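Local coordinates for protein carbohydrate deacetylase Agd3 (Neosartorya fumigata, PDB 6NWZ) that probably removes acetyl groups from galactosaminogalactan, the exopolysaccharide of the fungal biofilm, as a zinc-binding carbohydrate esterase, at residues A80-Y85 against F119-G124; V141-S146 against A186-N191; E167-Y172 against D221-S226; M212-G217 against Q230-T235. All coordinates share one frame; numbering follows the deposited sequence.

All four contacts lie in the region assigned to the CBM87 family, on one side of the chain's centre. Contact 4 is the buried one, an apolar and aromatic layer between strand 209-214 and helix 224-237. Contact 3 uses the start of the same helix and mixes a buried leucine with an exposed indole. Contacts 1 and 2 are partly buried and rest more on backbone hydrogen bonds: contact 1 joins the ends of two parallel strands, contact 2 is an antiparallel pair extended by side-chain amides. Segment 167-172 lies among the others, touching contact 1 through Tyr172, contact 2 through His171, and contact 4 through backbone bonds to Phe215 and Gly217.

Contact 1: A80-Y85 against F119-G124; sequences AAEVSY and FDVYPG
Phe119 turns its ring back toward Ala80 because CG stands between the backbone N and the carbonyl carbon (chi1 62°). Ring atom CE1 lies 3.8 Å from CB of Ala80, and CA of the same alanine sits over one face of the ring. In Val121, CG1 is anti to the carbonyl carbon (chi1 -62°) and meets the CG of Glu82 at 3.8 Å, the two side chains crossing at about a right angle. The rest of the Glu82 chain is extended, and its OE1 accepts a bond from a water at 2.6 Å; the water in turn accepts from Tyr122 N, tying carboxylate to backbone. Between these side chains the main chains meet directly. Ala81 N donates to Phe119 O at 3.0 Å, and the CA-H of Ala81 points at Asp120 O, with CA and O 3.2 Å apart. From Ala81 on, the chain bends away through residues of positive phi, a turn closed by Val83 N bonding to Ala80 O at 3.2 Å. Phe119 also meets Phe218 with its ring. Such a pairing marks the C-terminal ends of two adjacent parallel strands, 76-80 and 115-119, where their loops diverge in the CBM87 region.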
# COMPACT_ATOMS: atom_id res chain seq x y z
N ALA A 80 -20.60 -13.49 -3.34
CA ALA A 80 -20.98 -12.37 -2.48
C ALA A 80 -22.50 -12.30 -2.38
O ALA A 80 -23.19 -12.16 -3.39
CB ALA A 80 -20.41 -11.06 -3.02
N ALA A 81 -23.01 -12.40 -1.15
CA ALA A 81 -24.43 -12.23 -0.85
C ALA A 81 -25.31 -13.25 -1.56
O ALA A 81 -26.48 -12.99 -1.84
CB ALA A 81 -24.90 -10.81 -1.18
N GLU A 82 -24.75 -14.43 -1.86
CA GLU A 82 -25.46 -15.51 -2.53
C GLU A 82 -26.11 -15.07 -3.85
O GLU A 82 -27.08 -15.69 -4.29
CB GLU A 82 -26.54 -16.13 -1.63
CG GLU A 82 -26.01 -16.96 -0.48
CD GLU A 82 -27.09 -17.33 0.52
OE1 GLU A 82 -27.62 -16.41 1.19
OE2 GLU A 82 -27.42 -18.52 0.63
N VAL A 83 -25.56 -14.03 -4.48
CA VAL A 83 -26.17 -13.32 -5.61
C VAL A 83 -27.69 -13.34 -5.49
O VAL A 83 -28.40 -13.81 -6.39
CB VAL A 83 -25.70 -13.87 -6.97
CG1 VAL A 83 -24.24 -13.51 -7.17
CG2 VAL A 83 -25.90 -15.37 -7.10
N SER A 84 -28.20 -12.79 -4.39
CA SER A 84 -29.61 -12.88 -4.04
C SER A 84 -30.35 -11.60 -4.42
O SER A 84 -29.87 -10.49 -4.19
CB SER A 84 -29.78 -13.13 -2.54
OG SER A 84 -31.15 -13.10 -2.19
N TYR A 85 -31.54 -11.78 -4.99
CA TYR A 85 -32.43 -10.68 -5.34
C TYR A 85 -33.80 -10.91 -4.72
O TYR A 85 -34.15 -12.04 -4.36
CB TYR A 85 -32.59 -10.53 -6.85
CG TYR A 85 -31.33 -10.17 -7.61
CD1 TYR A 85 -30.42 -11.15 -8.00
CD2 TYR A 85 -31.08 -8.86 -7.98
CE1 TYR A 85 -29.28 -10.82 -8.71
CE2 TYR A 85 -29.95 -8.52 -8.70
CZ TYR A 85 -29.05 -9.50 -9.06
OH TYR A 85 -27.93 -9.16 -9.77
N PHE A 119 -19.23 -14.42 1.60
CA PHE A 119 -19.31 -13.32 2.55
C PHE A 119 -20.52 -12.46 2.24
O PHE A 119 -21.05 -12.47 1.12
CB PHE A 119 -18.01 -12.48 2.57
CG PHE A 119 -17.68 -11.80 1.25
CD1 PHE A 119 -18.31 -10.62 0.87
CD2 PHE A 119 -16.70 -12.32 0.43
CE1 PHE A 119 -17.99 -10.00 -0.33
CE2 PHE A 119 -16.37 -11.70 -0.77
CZ PHE A 119 -17.01 -10.53 -1.15
N ASP A 120 -20.94 -11.70 3.25
CA ASP A 120 -22.16 -10.89 3.19
C ASP A 120 -23.39 -11.79 3.02
O ASP A 120 -24.30 -11.48 2.25
CB ASP A 120 -22.08 -9.84 2.08
CG ASP A 120 -23.15 -8.77 2.22
OD1 ASP A 120 -23.75 -8.66 3.31
OD2 ASP A 120 -23.39 -8.05 1.23
N VAL A 121 -23.42 -12.89 3.76
CA VAL A 121 -24.54 -13.83 3.72
C VAL A 121 -25.21 -13.87 5.09
O VAL A 121 -24.58 -13.64 6.13
CB VAL A 121 -24.09 -15.25 3.29
CG1 VAL A 121 -23.52 -15.22 1.88
CG2 VAL A 121 -23.08 -15.82 4.28
N TYR A 122 -26.51 -14.15 5.07
CA TYR A 122 -27.30 -14.26 6.29
C TYR A 122 -27.17 -15.67 6.86
O TYR A 122 -27.25 -16.64 6.10
CB TYR A 122 -28.76 -13.92 6.00
CG TYR A 122 -29.69 -14.02 7.19
CD1 TYR A 122 -29.84 -12.95 8.08
CD2 TYR A 122 -30.44 -15.17 7.42
CE1 TYR A 122 -30.70 -13.04 9.17
CE2 TYR A 122 -31.30 -15.26 8.51
CZ TYR A 122 -31.42 -14.20 9.38
OH TYR A 122 -32.28 -14.30 10.45
N PRO A 123 -26.96 -15.82 8.18
CA PRO A 123 -26.76 -17.16 8.75
C PRO A 123 -27.98 -18.05 8.58
O PRO A 123 -29.05 -17.79 9.15
CB PRO A 123 -26.47 -16.88 10.23
CG PRO A 123 -27.03 -15.53 10.49
CD PRO A 123 -26.88 -14.76 9.20
N GLY A 124 -27.82 -19.12 7.80
CA GLY A 124 -28.89 -20.05 7.55
C GLY A 124 -28.38 -21.47 7.55
O GLY A 124 -27.21 -21.74 7.81
O HOH W 1 -27.77 -14.02 2.27

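Contact 2: V141-S146 against A186-N191; sequences VEQLLS and AQFAPN
Leu144 O accepts from Ala189 N at 2.7 Å at the end of the antiparallel pairing of strands 144-147 and 182-188. Ser146 and Gln187 form a hydrogen-bonded pair, with Gln187 N 2.9 Å from Ser146 O and Ser146 N donating back to Gln187 O. Leu145 and Phe188 are the neighbouring non-hydrogen-bonded pair, and their side chains share a face of the sheet, where Leu145 CD1 comes obliquely to the Phe188 ring, 4.2 Å from CE1 of Phe188, and lies 3.8 Å from the CB of Ala186.

Past the regular strands, amides take over the cross-links. Gln143, its CG anti to the backbone N (chi1 -174°) and its chain extended, reaches across to the partner segment, and its NE2 donates to Ala189 O at 3.2 Å. The amide of Asn191 stacks on it with planes only 11° apart. A water joins Leu144 N to Pro190 O.

Further out, other residues fix these groups. Gln143 OE1 accepts from His171 NE2, whose ring also meets that of Phe188. Asn191 OD1 accepts from Thr194 N, which sets the rotation of the amide. Its other end, ND2, donates to Glu142 O at 3.1 Å, an acceptor lying in the plane of the Asn191 amide.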
# COMPACT_ATOMS: atom_id res chain seq x y z
N VAL A 141 -23.02 2.75 16.22
CA VAL A 141 -23.06 1.68 17.21
C VAL A 141 -21.96 0.68 16.87
O VAL A 141 -21.97 0.07 15.79
CB VAL A 141 -24.44 0.99 17.25
CG1 VAL A 141 -24.50 -0.02 18.38
CG2 VAL A 141 -25.55 2.03 17.39
N GLU A 142 -21.00 0.54 17.78
CA GLU A 142 -19.84 -0.31 17.56
C GLU A 142 -20.11 -1.73 18.07
O GLU A 142 -20.80 -1.92 19.07
CB GLU A 142 -18.62 0.28 18.28
CG GLU A 142 -17.39 -0.60 18.27
CD GLU A 142 -16.74 -0.66 16.90
OE1 GLU A 142 -16.10 0.34 16.51
OE2 GLU A 142 -16.88 -1.70 16.22
N GLN A 143 -19.56 -2.71 17.35
CA GLN A 143 -19.49 -4.08 17.83
C GLN A 143 -18.14 -4.64 17.42
O GLN A 143 -17.85 -4.74 16.23
CB GLN A 143 -20.63 -4.95 17.28
CG GLN A 143 -20.66 -6.35 17.88
CD GLN A 143 -21.97 -7.08 17.63
OE1 GLN A 143 -22.53 -7.02 16.53
NE2 GLN A 143 -22.47 -7.76 18.65
N LEU A 144 -17.32 -4.99 18.41
CA LEU A 144 -15.98 -5.45 18.13
C LEU A 144 -16.00 -6.86 17.57
O LEU A 144 -16.81 -7.70 17.97
CB LEU A 144 -15.12 -5.39 19.39
CG LEU A 144 -14.90 -3.96 19.89
CD1 LEU A 144 -13.87 -3.95 20.99
CD2 LEU A 144 -14.48 -3.06 18.74
N LEU A 145 -15.09 -7.12 16.63
CA LEU A 145 -14.98 -8.40 15.94
C LEU A 145 -13.54 -8.88 16.05
O LEU A 145 -12.61 -8.07 16.00
CB LEU A 145 -15.39 -8.26 14.47
CG LEU A 145 -14.92 -9.29 13.44
CD1 LEU A 145 -15.55 -10.63 13.71
CD2 LEU A 145 -15.27 -8.83 12.04
N SER A 146 -13.36 -10.19 16.19
CA SER A 146 -12.01 -10.73 16.31
C SER A 146 -12.01 -12.19 15.86
O SER A 146 -13.00 -12.91 16.05
CB SER A 146 -11.49 -10.64 17.74
OG SER A 146 -12.16 -11.58 18.55
N ALA A 186 -14.47 -16.65 13.86
CA ALA A 186 -14.55 -15.26 14.28
C ALA A 186 -15.76 -15.07 15.17
O ALA A 186 -16.72 -15.84 15.11
CB ALA A 186 -14.62 -14.31 13.07
N GLN A 187 -15.72 -14.02 15.98
CA GLN A 187 -16.71 -13.85 17.03
C GLN A 187 -17.02 -12.37 17.23
O GLN A 187 -16.10 -11.55 17.27
CB GLN A 187 -16.20 -14.48 18.33
CG GLN A 187 -17.13 -14.40 19.51
CD GLN A 187 -16.62 -15.22 20.69
OE1 GLN A 187 -16.16 -14.67 21.69
NE2 GLN A 187 -16.71 -16.53 20.57
N PHE A 188 -18.31 -12.05 17.33
CA PHE A 188 -18.73 -10.70 17.67
C PHE A 188 -18.69 -10.52 19.19
O PHE A 188 -19.29 -11.32 19.92
CB PHE A 188 -20.14 -10.41 17.16
CG PHE A 188 -20.25 -10.35 15.67
CD1 PHE A 188 -19.47 -9.47 14.94
CD2 PHE A 188 -21.13 -11.18 14.99
CE1 PHE A 188 -19.58 -9.41 13.56
CE2 PHE A 188 -21.24 -11.12 13.61
CZ PHE A 188 -20.46 -10.24 12.89
N ALA A 189 -18.01 -9.48 19.64
CA ALA A 189 -17.96 -9.18 21.06
C ALA A 189 -19.30 -8.60 21.51
O ALA A 189 -20.06 -8.06 20.71
CB ALA A 189 -16.83 -8.20 21.35
N PRO A 190 -19.61 -8.71 22.80
CA PRO A 190 -20.79 -8.02 23.33
C PRO A 190 -20.65 -6.51 23.18
O PRO A 190 -19.55 -5.97 23.06
CB PRO A 190 -20.83 -8.44 24.80
CG PRO A 190 -20.08 -9.73 24.84
CD PRO A 190 -19.00 -9.60 23.80
N ASN A 191 -21.79 -5.82 23.20
CA ASN A 191 -21.80 -4.37 23.06
C ASN A 191 -23.03 -3.78 23.72
O ASN A 191 -23.58 -4.37 24.66
CB ASN A 191 -21.73 -3.97 21.58
CG ASN A 191 -22.92 -4.46 20.78
OD1 ASN A 191 -23.66 -5.34 21.22
ND2 ASN A 191 -23.11 -3.89 19.60
O HOH W 2 -18.06 -4.55 21.20
O HOH W 3 -14.33 -10.98 19.48

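Contact 3: E167-Y172 against D221-S226; sequences EGLWHY and DWSATS
Trp222 points the six-membered end of its indole at the loop 167-172, just ahead of the N-cap of helix 224-237. Its CG lies between the backbone N and the carbonyl carbon (chi1 63°), which carries the ring toward the loop. The carbonyl oxygens of Glu167 and Gly168 both stand at the ring edge, near its plane; Glu167 O is 3.8 Å from CH2 and Gly168 O 3.7 Å from CZ2. Leu169 meets the same end of the ring obliquely, with CD2 3.6 Å from CZ2 of Trp222, and the two side chains pass one another running opposite ways. The side chain of Trp222 lies about 8 Å from that of Asp530, which with His534 holds a zinc ion, consistent with this corner of the CBM87 region facing the deacetylase domain.

Ser223 is the N-cap residue: OG accepts from Ser226 N at 3.1 Å, while its CB lies over one face of the neighbouring indole, toward the rim. The same OG touches CD1 of Leu169 at 3.6 Å. In the first turn of the helix Thr225 brings its methyl CG2 to CD1 of Leu169, while its OG1 is bonded to Ser165 O. The leucine therefore sits with CD2 on the tryptophan and CD1 on the helix start. Leu169 O accepts from His171 ND1, lying in the plane of the imidazole. Ser226 closes the series: OG, which accepts from Ala219 N, stands 3.7 Å from CD1 of Leu169.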
# COMPACT_ATOMS: atom_id res chain seq x y z
N GLU A 167 -18.22 -1.15 12.71
CA GLU A 167 -19.09 0.00 12.52
C GLU A 167 -19.20 0.33 11.04
O GLU A 167 -18.20 0.49 10.34
CB GLU A 167 -18.55 1.20 13.31
CG GLU A 167 -19.45 2.42 13.30
CD GLU A 167 -19.02 3.45 14.34
OE1 GLU A 167 -18.47 3.04 15.39
OE2 GLU A 167 -19.23 4.66 14.12
N GLY A 168 -20.44 0.41 10.55
CA GLY A 168 -20.70 0.65 9.16
C GLY A 168 -20.89 -0.59 8.32
O GLY A 168 -21.38 -0.49 7.19
N LEU A 169 -20.49 -1.75 8.82
CA LEU A 169 -20.67 -3.01 8.12
C LEU A 169 -21.85 -3.75 8.74
O LEU A 169 -21.81 -4.12 9.92
CB LEU A 169 -19.40 -3.87 8.20
CG LEU A 169 -18.11 -3.27 7.66
CD1 LEU A 169 -16.93 -4.21 7.91
CD2 LEU A 169 -18.25 -2.96 6.18
N TRP A 170 -22.91 -3.94 7.95
CA TRP A 170 -24.06 -4.68 8.45
C TRP A 170 -23.69 -6.15 8.62
O TRP A 170 -23.13 -6.77 7.71
CB TRP A 170 -25.24 -4.52 7.49
CG TRP A 170 -26.55 -4.90 8.08
CD1 TRP A 170 -27.28 -6.03 7.82
CD2 TRP A 170 -27.31 -4.15 9.04
NE1 TRP A 170 -28.44 -6.03 8.56
CE2 TRP A 170 -28.48 -4.89 9.32
CE3 TRP A 170 -27.11 -2.93 9.69
CZ2 TRP A 170 -29.44 -4.44 10.22
CZ3 TRP A 170 -28.06 -2.49 10.59
CH2 TRP A 170 -29.22 -3.24 10.84
N HIS A 171 -23.99 -6.71 9.80
CA HIS A 171 -23.70 -8.11 10.08
C HIS A 171 -24.88 -8.75 10.81
O HIS A 171 -25.86 -8.09 11.13
CB HIS A 171 -22.40 -8.26 10.88
CG HIS A 171 -22.34 -7.39 12.10
ND1 HIS A 171 -21.96 -6.07 12.05
CD2 HIS A 171 -22.62 -7.66 13.40
CE1 HIS A 171 -21.99 -5.55 13.27
NE2 HIS A 171 -22.39 -6.50 14.10
N TYR A 172 -24.77 -10.06 11.04
CA TYR A 172 -25.84 -10.82 11.69
C TYR A 172 -25.22 -11.75 12.72
O TYR A 172 -24.63 -12.78 12.36
CB TYR A 172 -26.66 -11.61 10.68
CG TYR A 172 -27.11 -10.84 9.46
CD1 TYR A 172 -26.29 -10.75 8.34
CD2 TYR A 172 -28.34 -10.20 9.43
CE1 TYR A 172 -26.69 -10.05 7.22
CE2 TYR A 172 -28.75 -9.49 8.31
CZ TYR A 172 -27.92 -9.42 7.21
OH TYR A 172 -28.30 -8.72 6.08
N ASP A 221 -13.43 -0.82 -0.28
CA ASP A 221 -13.18 0.53 -0.78
C ASP A 221 -12.95 1.52 0.36
O ASP A 221 -12.13 2.43 0.24
CB ASP A 221 -14.33 1.00 -1.67
CG ASP A 221 -15.69 0.56 -1.15
OD1 ASP A 221 -15.82 -0.60 -0.70
OD2 ASP A 221 -16.64 1.37 -1.20
N TRP A 222 -13.68 1.37 1.47
CA TRP A 222 -13.55 2.30 2.59
C TRP A 222 -13.21 1.66 3.92
O TRP A 222 -12.71 2.37 4.80
CB TRP A 222 -14.85 3.13 2.76
CG TRP A 222 -16.06 2.31 3.12
CD1 TRP A 222 -17.01 1.84 2.26
CD2 TRP A 222 -16.46 1.89 4.43
NE1 TRP A 222 -17.97 1.14 2.96
CE2 TRP A 222 -17.65 1.15 4.29
CE3 TRP A 222 -15.92 2.05 5.71
CZ2 TRP A 222 -18.31 0.58 5.38
CZ3 TRP A 222 -16.57 1.48 6.79
CH2 TRP A 222 -17.76 0.76 6.62
N SER A 223 -13.46 0.37 4.11
CA SER A 223 -13.34 -0.25 5.43
C SER A 223 -11.97 -0.90 5.59
O SER A 223 -11.60 -1.79 4.81
CB SER A 223 -14.45 -1.29 5.64
OG SER A 223 -14.21 -2.05 6.81
N ALA A 224 -11.23 -0.45 6.60
CA ALA A 224 -9.98 -1.13 6.94
C ALA A 224 -10.24 -2.53 7.48
O ALA A 224 -9.47 -3.45 7.21
CB ALA A 224 -9.18 -0.29 7.94
N THR A 225 -11.34 -2.70 8.23
CA THR A 225 -11.68 -4.03 8.75
C THR A 225 -11.85 -5.04 7.62
O THR A 225 -11.34 -6.16 7.71
CB THR A 225 -12.96 -3.95 9.59
OG1 THR A 225 -12.66 -3.46 10.90
CG2 THR A 225 -13.61 -5.32 9.72
N SER A 226 -12.53 -4.65 6.54
CA SER A 226 -12.71 -5.56 5.41
C SER A 226 -11.36 -5.94 4.80
O SER A 226 -11.13 -7.11 4.47
CB SER A 226 -13.61 -4.91 4.35
OG SER A 226 -14.89 -4.61 4.89

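Contact 4: M212-G217 against Q230-T235; sequences MAFFIG and QHAWIT
Met212 lays its sulfur against the backbone side of Trp233, with SD 3.6 Å from both CA and CB of the tryptophan. The chain leaves the strand extended, CG anti to the backbone N, and bends only at its last torsion (chi3 -72°), which turns CE away from the line of the side chain. Phe214, two residues on and pointing to the same layer, touches Trp233 CB with CE1 at 3.8 Å. The indole offers its edge to the face of the Phe214 ring: an offset edge-to-face pair with the phenyl and five-membered centroids 5.9 Å apart and the planes at 73°. At the edge of the same phenyl ring, CB of Ala232 comes within 4.4 Å of CZ. Gln230 O and Ile234 CG1, from the same helix, sit over one face of the indole near its rim. Outside the pair, Phe119 and Phe218 pack on Phe214, and Val117 on Trp233. No hydrogen bond crosses here; the joint is made by apolar and aromatic contact. With the segment axes 10.0 Å apart and their directions at 161°, it is an antiparallel packing of helix on strand, consistent with the core of an alpha/beta domain.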
# COMPACT_ATOMS: atom_id res chain seq x y z
N MET A 212 -16.15 -21.48 3.66
CA MET A 212 -15.92 -20.45 4.66
C MET A 212 -16.96 -19.36 4.46
O MET A 212 -17.08 -18.80 3.36
CB MET A 212 -14.50 -19.88 4.57
CG MET A 212 -14.24 -18.69 5.48
SD MET A 212 -12.54 -18.08 5.51
CE MET A 212 -11.71 -19.39 6.41
N ALA A 213 -17.73 -19.06 5.51
CA ALA A 213 -18.87 -18.15 5.44
C ALA A 213 -18.69 -17.00 6.42
O ALA A 213 -18.41 -17.23 7.60
CB ALA A 213 -20.18 -18.88 5.73
N PHE A 214 -18.86 -15.78 5.92
CA PHE A 214 -18.75 -14.56 6.72
C PHE A 214 -20.13 -13.94 6.87
O PHE A 214 -20.75 -13.55 5.87
CB PHE A 214 -17.78 -13.57 6.09
CG PHE A 214 -16.33 -13.90 6.32
CD1 PHE A 214 -15.66 -14.78 5.48
CD2 PHE A 214 -15.62 -13.32 7.37
CE1 PHE A 214 -14.32 -15.07 5.68
CE2 PHE A 214 -14.29 -13.62 7.58
CZ PHE A 214 -13.64 -14.50 6.73
N PHE A 215 -20.62 -13.83 8.10
CA PHE A 215 -21.90 -13.21 8.41
C PHE A 215 -21.80 -11.70 8.56
O PHE A 215 -22.42 -11.10 9.44
CB PHE A 215 -22.48 -13.84 9.67
CG PHE A 215 -22.60 -15.34 9.61
CD1 PHE A 215 -23.11 -15.96 8.48
CD2 PHE A 215 -22.19 -16.12 10.67
CE1 PHE A 215 -23.21 -17.34 8.41
CE2 PHE A 215 -22.30 -17.51 10.62
CZ PHE A 215 -22.81 -18.11 9.48
N ILE A 216 -21.00 -11.05 7.71
CA ILE A 216 -20.81 -9.61 7.75
C ILE A 216 -20.54 -9.13 6.33
O ILE A 216 -19.99 -9.87 5.51
CB ILE A 216 -19.66 -9.22 8.72
CG1 ILE A 216 -19.48 -7.70 8.78
CG2 ILE A 216 -18.35 -9.90 8.32
CD1 ILE A 216 -18.46 -7.26 9.79
N GLY A 217 -20.96 -7.90 6.04
CA GLY A 217 -20.70 -7.33 4.73
C GLY A 217 -19.25 -6.93 4.56
O GLY A 217 -18.53 -6.67 5.53
N GLN A 230 -10.01 -9.96 4.76
CA GLN A 230 -9.90 -10.65 3.48
C GLN A 230 -8.70 -11.58 3.43
O GLN A 230 -8.69 -12.56 2.67
CB GLN A 230 -9.83 -9.64 2.34
CG GLN A 230 -8.62 -8.74 2.39
CD GLN A 230 -8.61 -7.73 1.26
OE1 GLN A 230 -9.43 -7.79 0.35
NE2 GLN A 230 -7.67 -6.79 1.32
N HIS A 231 -7.68 -11.32 4.25
CA HIS A 231 -6.50 -12.17 4.27
C HIS A 231 -6.80 -13.55 4.86
O HIS A 231 -6.05 -14.50 4.60
CB HIS A 231 -5.38 -11.49 5.04
CG HIS A 231 -4.98 -10.17 4.46
ND1 HIS A 231 -4.27 -10.06 3.28
CD2 HIS A 231 -5.20 -8.90 4.88
CE1 HIS A 231 -4.06 -8.79 3.01
NE2 HIS A 231 -4.62 -8.06 3.96
N ALA A 232 -7.87 -13.68 5.63
CA ALA A 232 -8.25 -14.99 6.13
C ALA A 232 -8.82 -15.86 5.02
O ALA A 232 -8.36 -16.99 4.81
CB ALA A 232 -9.25 -14.84 7.28
N TRP A 233 -9.81 -15.35 4.28
CA TRP A 233 -10.45 -16.21 3.29
C TRP A 233 -9.59 -16.40 2.04
O TRP A 233 -9.70 -17.44 1.39
CB TRP A 233 -11.85 -15.67 2.92
CG TRP A 233 -11.92 -14.37 2.15
CD1 TRP A 233 -12.22 -13.14 2.65
CD2 TRP A 233 -11.74 -14.19 0.73
NE1 TRP A 233 -12.22 -12.20 1.65
CE2 TRP A 233 -11.92 -12.82 0.46
CE3 TRP A 233 -11.42 -15.04 -0.33
CZ2 TRP A 233 -11.80 -12.28 -0.83
CZ3 TRP A 233 -11.30 -14.51 -1.60
CH2 TRP A 233 -11.49 -13.15 -1.84
N ILE A 234 -8.72 -15.44 1.72
CA ILE A 234 -7.81 -15.63 0.59
C ILE A 234 -6.80 -16.73 0.91
O ILE A 234 -6.56 -17.63 0.09
CB ILE A 234 -7.11 -14.31 0.23
CG1 ILE A 234 -8.13 -13.31 -0.32
CG2 ILE A 234 -6.00 -14.56 -0.78
CD1 ILE A 234 -7.54 -11.96 -0.65
N THR A 235 -6.18 -16.66 2.09
CA THR A 235 -5.20 -17.68 2.47
C THR A 235 -5.85 -19.05 2.59
O THR A 235 -5.25 -20.06 2.21
CB THR A 235 -4.52 -17.30 3.79
OG1 THR A 235 -4.03 -15.96 3.72
CG2 THR A 235 -3.37 -18.25 4.08